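Ras GTPase-activating-like protein IQGAP2 (Homo sapiens, PDB 4EZA) probably binds phosphoinositides through an atypical binding domain with a pseudo-C2 fold, within a Ras GTPase-activating-like signalling protein. Local coordinates at residues His30-Gln42 with Val93-Leu107. Numbering follows the deposited sequence.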
ATOM      1  N   HIS A  30      -1.130  -0.820  -9.477  1.00  8.51           N
ATOM      2  CA  HIS A  30      -0.565  -1.896 -10.295  1.00  8.52           C
ATOM      3  C   HIS A  30       0.080  -1.285 -11.553  1.00  8.36           C
ATOM      4  O   HIS A  30       1.218  -1.599 -11.874  1.00 10.25           O
ATOM      5  CB  HIS A  30      -1.720  -2.833 -10.633  1.00  7.99           C
ATOM      6  CG  HIS A  30      -1.343  -4.150 -11.252  1.00  9.47           C
ATOM      7  ND1 HIS A  30      -0.293  -4.943 -10.835  1.00 11.29           N
ATOM      8  CD2 HIS A  30      -1.993  -4.863 -12.201  1.00  9.85           C
ATOM      9  CE1 HIS A  30      -0.285  -6.064 -11.542  1.00  9.86           C
ATOM     10  NE2 HIS A  30      -1.297  -6.031 -12.383  1.00 12.48           N
ATOM     11  N   GLU A  31      -0.636  -0.393 -12.237  1.00  9.46           N
ATOM     12  CA  GLU A  31      -0.058   0.351 -13.359  1.00 11.00           C
ATOM     13  C   GLU A  31       1.246   1.062 -13.017  1.00 10.88           C
ATOM     14  O   GLU A  31       2.217   0.994 -13.776  1.00 12.22           O
ATOM     15  CB  GLU A  31      -1.082   1.361 -13.875  1.00 12.39           C
ATOM     16  CG  GLU A  31      -2.173   0.735 -14.702  1.00 16.76           C
ATOM     17  CD  GLU A  31      -3.427   1.593 -14.736  1.00 21.53           C
ATOM     18  OE1 GLU A  31      -3.318   2.815 -14.475  1.00 23.58           O
ATOM     19  OE2 GLU A  31      -4.515   1.049 -15.043  1.00 26.21           O
ATOM     20  N   LYS A  32       1.282   1.695 -11.844  1.00 10.27           N
ATOM     21  CA  LYS A  32       2.446   2.467 -11.385  1.00 11.42           C
ATOM     22  C   LYS A  32       3.609   1.601 -10.950  1.00 10.75           C
ATOM     23  O   LYS A  32       4.732   2.075 -10.825  1.00 11.86           O
ATOM     24  CB  LYS A  32       2.055   3.300 -10.163  1.00 12.39           C
ATOM     25  CG  LYS A  32       1.216   4.525 -10.426  1.00 16.63           C
ATOM     26  CD  LYS A  32       0.994   5.225  -9.100  1.00 20.27           C
ATOM     27  CE  LYS A  32       0.259   6.537  -9.303  1.00 25.11           C
ATOM     28  NZ  LYS A  32       0.231   7.370  -8.064  1.00 29.65           N
ATOM     29  N   GLY A  33       3.327   0.345 -10.645  1.00  9.29           N
ATOM     30  CA  GLY A  33       4.359  -0.573 -10.151  1.00  8.60           C
ATOM     31  C   GLY A  33       4.459  -0.669  -8.646  1.00  8.47           C
ATOM     32  O   GLY A  33       5.263  -1.433  -8.121  1.00  9.33           O
ATOM     33  N   VAL A  34       3.662   0.117  -7.940  1.00  8.13           N
ATOM     34  CA  VAL A  34       3.621   0.045  -6.489  1.00  8.35           C
ATOM     35  C   VAL A  34       3.046  -1.294  -6.035  1.00  7.89           C
ATOM     36  O   VAL A  34       3.528  -1.892  -5.064  1.00  8.41           O
ATOM     37  CB  VAL A  34       2.750   1.190  -5.880  1.00  8.45           C
ATOM     38  CG1 VAL A  34       2.594   1.021  -4.349  1.00  8.89           C
ATOM     39  CG2 VAL A  34       3.336   2.521  -6.189  1.00  9.77           C
ATOM     40  N   LEU A  35       2.017  -1.751  -6.737  1.00  7.87           N
ATOM     41  CA  LEU A  35       1.360  -2.991  -6.374  1.00  7.12           C
ATOM     42  C   LEU A  35       1.776  -4.062  -7.368  1.00  7.54           C
ATOM     43  O   LEU A  35       1.688  -3.861  -8.602  1.00  8.30           O
ATOM     44  CB  LEU A  35      -0.154  -2.797  -6.375  1.00  8.78           C
ATOM     45  CG  LEU A  35      -1.004  -3.973  -5.921  1.00 11.06           C
ATOM     46  CD1 LEU A  35      -2.183  -3.450  -5.087  1.00 15.72           C
ATOM     47  CD2 LEU A  35      -1.482  -4.713  -7.090  1.00 15.86           C
ATOM     48  N   LEU A  36       2.180  -5.214  -6.847  1.00  8.26           N
ATOM     49  CA  LEU A  36       2.510  -6.368  -7.686  1.00  8.56           C
ATOM     50  C   LEU A  36       1.300  -7.277  -7.942  1.00  9.50           C
ATOM     51  O   LEU A  36       1.026  -7.647  -9.091  1.00 11.09           O
ATOM     52  CB  LEU A  36       3.666  -7.191  -7.088  1.00  8.29           C
ATOM     53  CG  LEU A  36       5.075  -6.602  -7.227  1.00  7.84           C
ATOM     54  CD1 LEU A  36       5.258  -5.411  -6.286  1.00 10.99           C
ATOM     55  CD2 LEU A  36       6.123  -7.655  -6.979  1.00 10.37           C
ATOM     56  N   ASP A  37       0.593  -7.653  -6.879  1.00  9.82           N
ATOM     57  CA  ASP A  37      -0.539  -8.565  -7.033  1.00 11.58           C
ATOM     58  C   ASP A  37      -1.381  -8.596  -5.777  1.00 11.63           C
ATOM     59  O   ASP A  37      -0.933  -8.193  -4.702  1.00 11.85           O
ATOM     60  CB  ASP A  37      -0.034  -9.977  -7.355  1.00 12.69           C
ATOM     61  CG  ASP A  37      -1.075 -10.845  -8.068  1.00 16.57           C
ATOM     62  OD1 ASP A  37      -2.168 -10.373  -8.460  1.00 15.72           O
ATOM     63  OD2 ASP A  37      -0.785 -12.048  -8.247  1.00 23.90           O
ATOM     64  N   ILE A  38      -2.617  -9.062  -5.937  1.00 11.89           N
ATOM     65  CA  ILE A  38      -3.528  -9.330  -4.824  1.00 12.43           C
ATOM     66  C   ILE A  38      -3.969 -10.786  -4.974  1.00 13.52           C
ATOM     67  O   ILE A  38      -4.580 -11.149  -5.986  1.00 14.31           O
ATOM     68  CB  ILE A  38      -4.762  -8.416  -4.824  1.00 13.10           C
ATOM     69  CG1 ILE A  38      -4.357  -6.942  -4.684  1.00 12.96           C
ATOM     70  CG2 ILE A  38      -5.703  -8.817  -3.657  1.00 12.22           C
ATOM     71  CD1 ILE A  38      -5.478  -5.954  -4.906  1.00 13.62           C
ATOM     72  N   ASP A  39      -3.617 -11.602  -3.979  1.00 15.10           N
ATOM     73  CA  ASP A  39      -3.901 -13.035  -4.029  1.00 17.64           C
ATOM     74  C   ASP A  39      -5.399 -13.231  -4.117  1.00 17.98           C
ATOM     75  O   ASP A  39      -6.166 -12.518  -3.447  1.00 19.02           O
ATOM     76  CB  ASP A  39      -3.386 -13.743  -2.769  1.00 18.60           C
ATOM     77  CG  ASP A  39      -1.878 -13.645  -2.592  1.00 21.56           C
ATOM     78  OD1 ASP A  39      -1.142 -13.569  -3.595  1.00 25.12           O
ATOM     79  OD2 ASP A  39      -1.426 -13.680  -1.418  1.00 25.24           O
ATOM     80  N   ASP A  40      -5.804 -14.196  -4.949  1.00 19.00           N
ATOM     81  CA  ASP A  40      -7.203 -14.616  -5.102  1.00 19.27           C
ATOM     82  C   ASP A  40      -8.112 -13.616  -5.810  1.00 19.02           C
ATOM     83  O   ASP A  40      -9.305 -13.879  -5.962  1.00 20.50           O
ATOM     84  CB  ASP A  40      -7.805 -15.019  -3.742  1.00 20.31           C
ATOM     85  CG  ASP A  40      -7.131 -16.238  -3.150  1.00 23.27           C
ATOM     86  OD1 ASP A  40      -6.716 -17.115  -3.938  1.00 26.36           O
ATOM     87  OD2 ASP A  40      -7.044 -16.333  -1.900  1.00 25.67           O
ATOM     88  N   LEU A  41      -7.574 -12.487  -6.270  1.00 17.39           N
ATOM     89  CA  LEU A  41      -8.384 -11.515  -6.992  1.00 17.23           C
ATOM     90  C   LEU A  41      -7.933 -11.401  -8.429  1.00 17.53           C
ATOM     91  O   LEU A  41      -6.754 -11.131  -8.688  1.00 17.52           O
ATOM     92  CB  LEU A  41      -8.303 -10.140  -6.331  1.00 16.14           C
ATOM     93  CG  LEU A  41      -9.192  -9.017  -6.861  1.00 16.98           C
ATOM     94  CD1 LEU A  41     -10.661  -9.327  -6.608  1.00 17.02           C
ATOM     95  CD2 LEU A  41      -8.799  -7.730  -6.198  1.00 17.13           C
ATOM     96  N   GLN A  42      -8.868 -11.609  -9.357  1.00 18.37           N
ATOM     97  CA  GLN A  42      -8.596 -11.476 -10.785  1.00 19.11           C
ATOM     98  C   GLN A  42      -8.156 -10.056 -11.061  1.00 17.83           C
ATOM     99  O   GLN A  42      -8.696  -9.103 -10.496  1.00 17.21           O
ATOM    100  CB  GLN A  42      -9.847 -11.772 -11.606  1.00 20.62           C
ATOM    101  CG  GLN A  42     -10.122 -13.237 -11.817  1.00 25.10           C
ATOM    102  CD  GLN A  42     -11.057 -13.496 -12.997  1.00 29.70           C
ATOM    103  OE1 GLN A  42     -11.721 -12.579 -13.505  1.00 31.95           O
ATOM    104  NE2 GLN A  42     -11.108 -14.748 -13.441  1.00 32.45           N
ATOM    105  N   VAL A  93      10.361  -6.025  -1.999  1.00 10.99           N
ATOM    106  CA  VAL A  93       8.908  -6.206  -1.935  1.00 11.72           C
ATOM    107  C   VAL A  93       8.456  -6.674  -0.563  1.00 12.07           C
ATOM    108  O   VAL A  93       9.235  -7.252   0.204  1.00 12.94           O
ATOM    109  CB  VAL A  93       8.405  -7.207  -3.027  1.00 12.39           C
ATOM    110  CG1 VAL A  93       8.749  -6.727  -4.433  1.00 12.48           C
ATOM    111  CG2 VAL A  93       8.981  -8.588  -2.793  1.00 13.06           C
ATOM    112  N   MET A  94       7.168  -6.468  -0.285  1.00 12.09           N
ATOM    113  CA  MET A  94       6.609  -6.829   0.998  1.00 13.13           C
ATOM    114  C   MET A  94       5.122  -7.074   0.881  1.00 12.68           C
ATOM    115  O   MET A  94       4.458  -6.491   0.019  1.00 12.40           O
ATOM    116  CB  MET A  94       6.891  -5.729   2.015  1.00 13.70           C
ATOM    117  CG  MET A  94       6.276  -4.412   1.687  1.00 16.97           C
ATOM    118  SD  MET A  94       6.696  -3.149   2.887  1.00 27.40           S
ATOM    119  CE  MET A  94       6.183  -3.906   4.323  1.00 11.64           C
ATOM    120  N   LYS A  95       4.601  -7.950   1.731  1.00 12.45           N
ATOM    121  CA  LYS A  95       3.160  -8.195   1.815  1.00 13.27           C
ATOM    122  C   LYS A  95       2.566  -7.192   2.796  1.00 12.67           C
ATOM    123  O   LYS A  95       2.554  -7.441   4.005  1.00 13.93           O
ATOM    124  CB  LYS A  95       2.881  -9.633   2.268  1.00 14.96           C
ATOM    125  CG  LYS A  95       3.290 -10.694   1.259  1.00 18.19           C
ATOM    126  CD  LYS A  95       2.491 -10.625  -0.038  1.00 22.90           C
ATOM    127  CE  LYS A  95       1.139 -11.313   0.047  1.00 25.35           C
ATOM    128  NZ  LYS A  95       1.159 -12.799  -0.149  1.00 27.81           N
ATOM    129  N   MET A  96       2.137  -6.041   2.271  1.00 11.79           N
ATOM    130  CA  MET A  96       1.608  -4.932   3.063  1.00 12.44           C
ATOM    131  C   MET A  96       0.315  -5.349   3.766  1.00 13.23           C
ATOM    132  O   MET A  96       0.049  -4.929   4.911  1.00 13.15           O
ATOM    133  CB  MET A  96       1.381  -3.720   2.149  1.00 12.76           C
ATOM    134  CG  MET A  96       0.710  -2.502   2.776  1.00 12.67           C
ATOM    135  SD  MET A  96       0.587  -1.141   1.611  1.00 15.43           S
ATOM    136  CE  MET A  96      -0.736  -1.680   0.551  1.00 15.17           C
ATOM    137  N   PHE A  97      -0.456  -6.192   3.090  1.00 14.34           N
ATOM    138  CA  PHE A  97      -1.555  -6.932   3.694  1.00 15.90           C
ATOM    139  C   PHE A  97      -1.352  -8.395   3.354  1.00 17.68           C
ATOM    140  O   PHE A  97      -0.516  -8.723   2.520  1.00 17.95           O
ATOM    141  CB  PHE A  97      -2.911  -6.441   3.187  1.00 15.55           C
ATOM    142  CG  PHE A  97      -3.201  -5.011   3.543  1.00 14.99           C
ATOM    143  CD1 PHE A  97      -3.573  -4.670   4.847  1.00 14.83           C
ATOM    144  CD2 PHE A  97      -3.098  -4.003   2.599  1.00 15.00           C
ATOM    145  CE1 PHE A  97      -3.858  -3.349   5.179  1.00 15.19           C
ATOM    146  CE2 PHE A  97      -3.362  -2.661   2.941  1.00 17.33           C
ATOM    147  CZ  PHE A  97      -3.750  -2.350   4.234  1.00 15.06           C
ATOM    148  N   ASP A  98      -2.090  -9.283   4.029  1.00 20.27           N
ATOM    149  CA  ASP A  98      -1.904 -10.722   3.859  1.00 22.16           C
ATOM    150  C   ASP A  98      -1.862 -11.143   2.388  1.00 21.45           C
ATOM    151  O   ASP A  98      -1.062 -11.988   2.015  1.00 22.75           O
ATOM    152  CB  ASP A  98      -2.990 -11.509   4.610  1.00 23.76           C
ATOM    153  CG  ASP A  98      -2.565 -11.903   6.027  1.00 27.57           C
ATOM    154  OD1 ASP A  98      -1.372 -11.739   6.386  1.00 31.10           O
ATOM    155  OD2 ASP A  98      -3.434 -12.403   6.783  1.00 30.50           O
ATOM    156  N   LYS A  99      -2.707 -10.524   1.569  1.00 20.36           N
ATOM    157  CA  LYS A  99      -2.847 -10.890   0.162  1.00 19.45           C
ATOM    158  C   LYS A  99      -2.279  -9.835  -0.793  1.00 17.26           C
ATOM    159  O   LYS A  99      -2.367 -10.006  -2.002  1.00 16.92           O
ATOM    160  CB  LYS A  99      -4.324 -11.124  -0.174  1.00 20.57           C
ATOM    161  CG  LYS A  99      -5.015 -12.292   0.582  1.00 24.08           C
ATOM    162  CD  LYS A  99      -6.360 -12.729  -0.051  1.00 27.95           C
ATOM    163  CE  LYS A  99      -7.554 -11.794   0.290  1.00 29.13           C
ATOM    164  NZ  LYS A  99      -8.935 -12.411   0.090  1.00 28.85           N
ATOM    165  N   VAL A 100      -1.699  -8.763  -0.266  1.00 14.37           N
ATOM    166  CA  VAL A 100      -1.332  -7.633  -1.118  1.00 12.35           C
ATOM    167  C   VAL A 100       0.167  -7.425  -1.132  1.00 11.13           C
ATOM    168  O   VAL A 100       0.747  -7.024  -0.121  1.00 11.62           O
ATOM    169  CB  VAL A 100      -2.026  -6.336  -0.655  1.00 11.82           C
ATOM    170  CG1 VAL A 100      -1.626  -5.182  -1.539  1.00 10.15           C
ATOM    171  CG2 VAL A 100      -3.569  -6.500  -0.684  1.00 12.98           C
ATOM    172  N   LYS A 101       0.793  -7.692  -2.283  1.00 10.39           N
ATOM    173  CA  LYS A 101       2.235  -7.543  -2.440  1.00 10.31           C
ATOM    174  C   LYS A 101       2.562  -6.211  -3.083  1.00  9.12           C
ATOM    175  O   LYS A 101       2.009  -5.881  -4.137  1.00  8.99           O
ATOM    176  CB  LYS A 101       2.795  -8.685  -3.279  1.00 11.33           C
ATOM    177  CG  LYS A 101       4.290  -8.795  -3.230  1.00 14.78           C
ATOM    178  CD  LYS A 101       4.697 -10.069  -3.969  1.00 21.25           C
ATOM    179  CE  LYS A 101       6.202 -10.221  -4.059  1.00 24.76           C
ATOM    180  NZ  LYS A 101       6.595 -11.120  -5.203  1.00 29.06           N
ATOM    181  N   VAL A 102       3.485  -5.480  -2.467  1.00  7.81           N
ATOM    182  CA  VAL A 102       3.877  -4.136  -2.906  1.00  7.92           C
ATOM    183  C   VAL A 102       5.379  -3.977  -3.033  1.00  7.76           C
ATOM    184  O   VAL A 102       6.165  -4.719  -2.426  1.00  9.27           O
ATOM    185  CB  VAL A 102       3.321  -2.987  -2.004  1.00  7.64           C
ATOM    186  CG1 VAL A 102       1.789  -3.022  -1.953  1.00  9.21           C
ATOM    187  CG2 VAL A 102       3.929  -3.032  -0.609  1.00  9.52           C
ATOM    188  N   ASN A 103       5.787  -3.004  -3.840  1.00  7.39           N
ATOM    189  CA  ASN A 103       7.202  -2.651  -4.006  1.00  7.29           C
ATOM    190  C   ASN A 103       7.598  -1.599  -2.956  1.00  7.81           C
ATOM    191  O   ASN A 103       6.976  -0.536  -2.881  1.00  7.47           O
ATOM    192  CB  ASN A 103       7.429  -2.162  -5.444  1.00  7.33           C
ATOM    193  CG  ASN A 103       8.866  -1.739  -5.687  1.00  7.47           C
ATOM    194  OD1 ASN A 103       9.294  -0.664  -5.256  1.00  9.46           O
ATOM    195  ND2 ASN A 103       9.651  -2.616  -6.322  1.00  8.81           N
ATOM    196  N   VAL A 104       8.628  -1.903  -2.161  1.00  8.46           N
ATOM    197  CA  VAL A 104       9.067  -1.039  -1.052  1.00  8.95           C
ATOM    198  C   VAL A 104       9.474   0.355  -1.518  1.00  9.24           C
ATOM    199  O   VAL A 104       8.961   1.367  -1.003  1.00  9.80           O
ATOM    200  CB  VAL A 104      10.202  -1.718  -0.225  1.00  9.38           C
ATOM    201  CG1 VAL A 104      10.792  -0.742   0.799  1.00 11.22           C
ATOM    202  CG2 VAL A 104       9.677  -2.961   0.473  1.00 10.04           C
ATOM    203  N   ASN A 105      10.361   0.424  -2.508  1.00  9.00           N
ATOM    204  CA  ASN A 105      10.840   1.723  -2.974  1.00 10.34           C
ATOM    205  C   ASN A 105       9.713   2.603  -3.457  1.00  9.96           C
ATOM    206  O   ASN A 105       9.657   3.785  -3.113  1.00 10.93           O
ATOM    207  CB  ASN A 105      11.926   1.584  -4.044  1.00 12.18           C
ATOM    208  CG  ASN A 105      13.284   1.215  -3.444  1.00 15.49           C
ATOM    209  OD1 ASN A 105      13.448   1.117  -2.213  1.00 21.87           O
ATOM    210  ND2 ASN A 105      14.268   1.023  -4.311  1.00 21.60           N
ATOM    211  N   LEU A 106       8.813   2.031  -4.252  1.00  9.02           N
ATOM    212  CA  LEU A 106       7.724   2.824  -4.802  1.00  9.70           C
ATOM    213  C   LEU A 106       6.662   3.145  -3.756  1.00  9.91           C
ATOM    214  O   LEU A 106       6.021   4.195  -3.847  1.00 10.08           O
ATOM    215  CB  LEU A 106       7.120   2.148  -6.033  1.00  9.70           C
ATOM    216  CG  LEU A 106       8.132   2.014  -7.172  1.00 10.02           C
ATOM    217  CD1 LEU A 106       7.447   1.268  -8.301  1.00 12.54           C
ATOM    218  CD2 LEU A 106       8.623   3.371  -7.680  1.00 13.96           C
ATOM    219  N   LEU A 107       6.511   2.270  -2.759  1.00  9.07           N
ATOM    220  CA  LEU A 107       5.637   2.565  -1.626  1.00  9.83           C
ATOM    221  C   LEU A 107       6.173   3.757  -0.831  1.00  9.53           C
ATOM    222  O   LEU A 107       5.409   4.637  -0.467  1.00 10.10           O
ATOM    223  CB  LEU A 107       5.465   1.339  -0.745  1.00 10.41           C
ATOM    224  CG  LEU A 107       4.556   1.564   0.462  1.00 10.86           C
ATOM    225  CD1 LEU A 107       3.130   1.855   0.041  1.00 13.26           C
ATOM    226  CD2 LEU A 107       4.689   0.332   1.341  1.00 13.17           C
TER
HETATM  227  O   HOH W   1      -9.140 -11.418  -2.933  1.00 24.59           O
HETATM  228  O   HOH W   2       0.178 -11.044  -3.553  1.00 26.02           O
HETATM  229  O   HOH W   3      -9.335 -15.377  -0.401  1.00 22.53           O
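Asp-39 receives the ammonium of Lys-95 on the syn side of OD2, close to the carboxylate plane, in a salt bridge with NZ at 3.0 Å from OD2. The lysine reaches it by folding at chi2, chi3 and chi4 (-65°, -82° and -82°). Meanwhile the Asp-39 backbone N donates to Lys-99 O (2.8 Å), and CB of Asp-39 rests 3.8 Å from CB of Lys-99. With an alanine here, the Lys-95 ammonium is likely to lose its carboxylate mate and be set free to turn. Farther along, waters link Lys-99 NZ to Asp-39 O and Asp-40 OD2.

On the same face as Lys-101, Leu-36 spreads its two methyls: CD2 lies 3.8 Å from Val-93 CG1 and also meets the end of the extended Lys-101 chain, whereas CD1 lies over the backbone at Asn-103 N (3.5 Å). Leu-35, Ile-38, Val-100 and Val-102 occupy the other face. Val-100 divides its branches there: CG1 touches Leu-35 CD1, the two side chains crossing at about a right angle, while CG2 meets Ile-38 CG1 (4.1 Å), these side chains lying side by side; Phe-51 of strand 49-55 continues this buried layer. At the opposite end, Val-34 CG2 packs on Leu-106 CB (3.8 Å), beside the N-cap where Asn-103 OD1 accepts from Leu-106 N. Strands 35-38 and 100-103 thus form an antiparallel pair interrupted by a classic beta bulge, Leu-36 and Asp-37 opposite Lys-101, within the smaller sheet of the pseudo-C2 beta-sandwich.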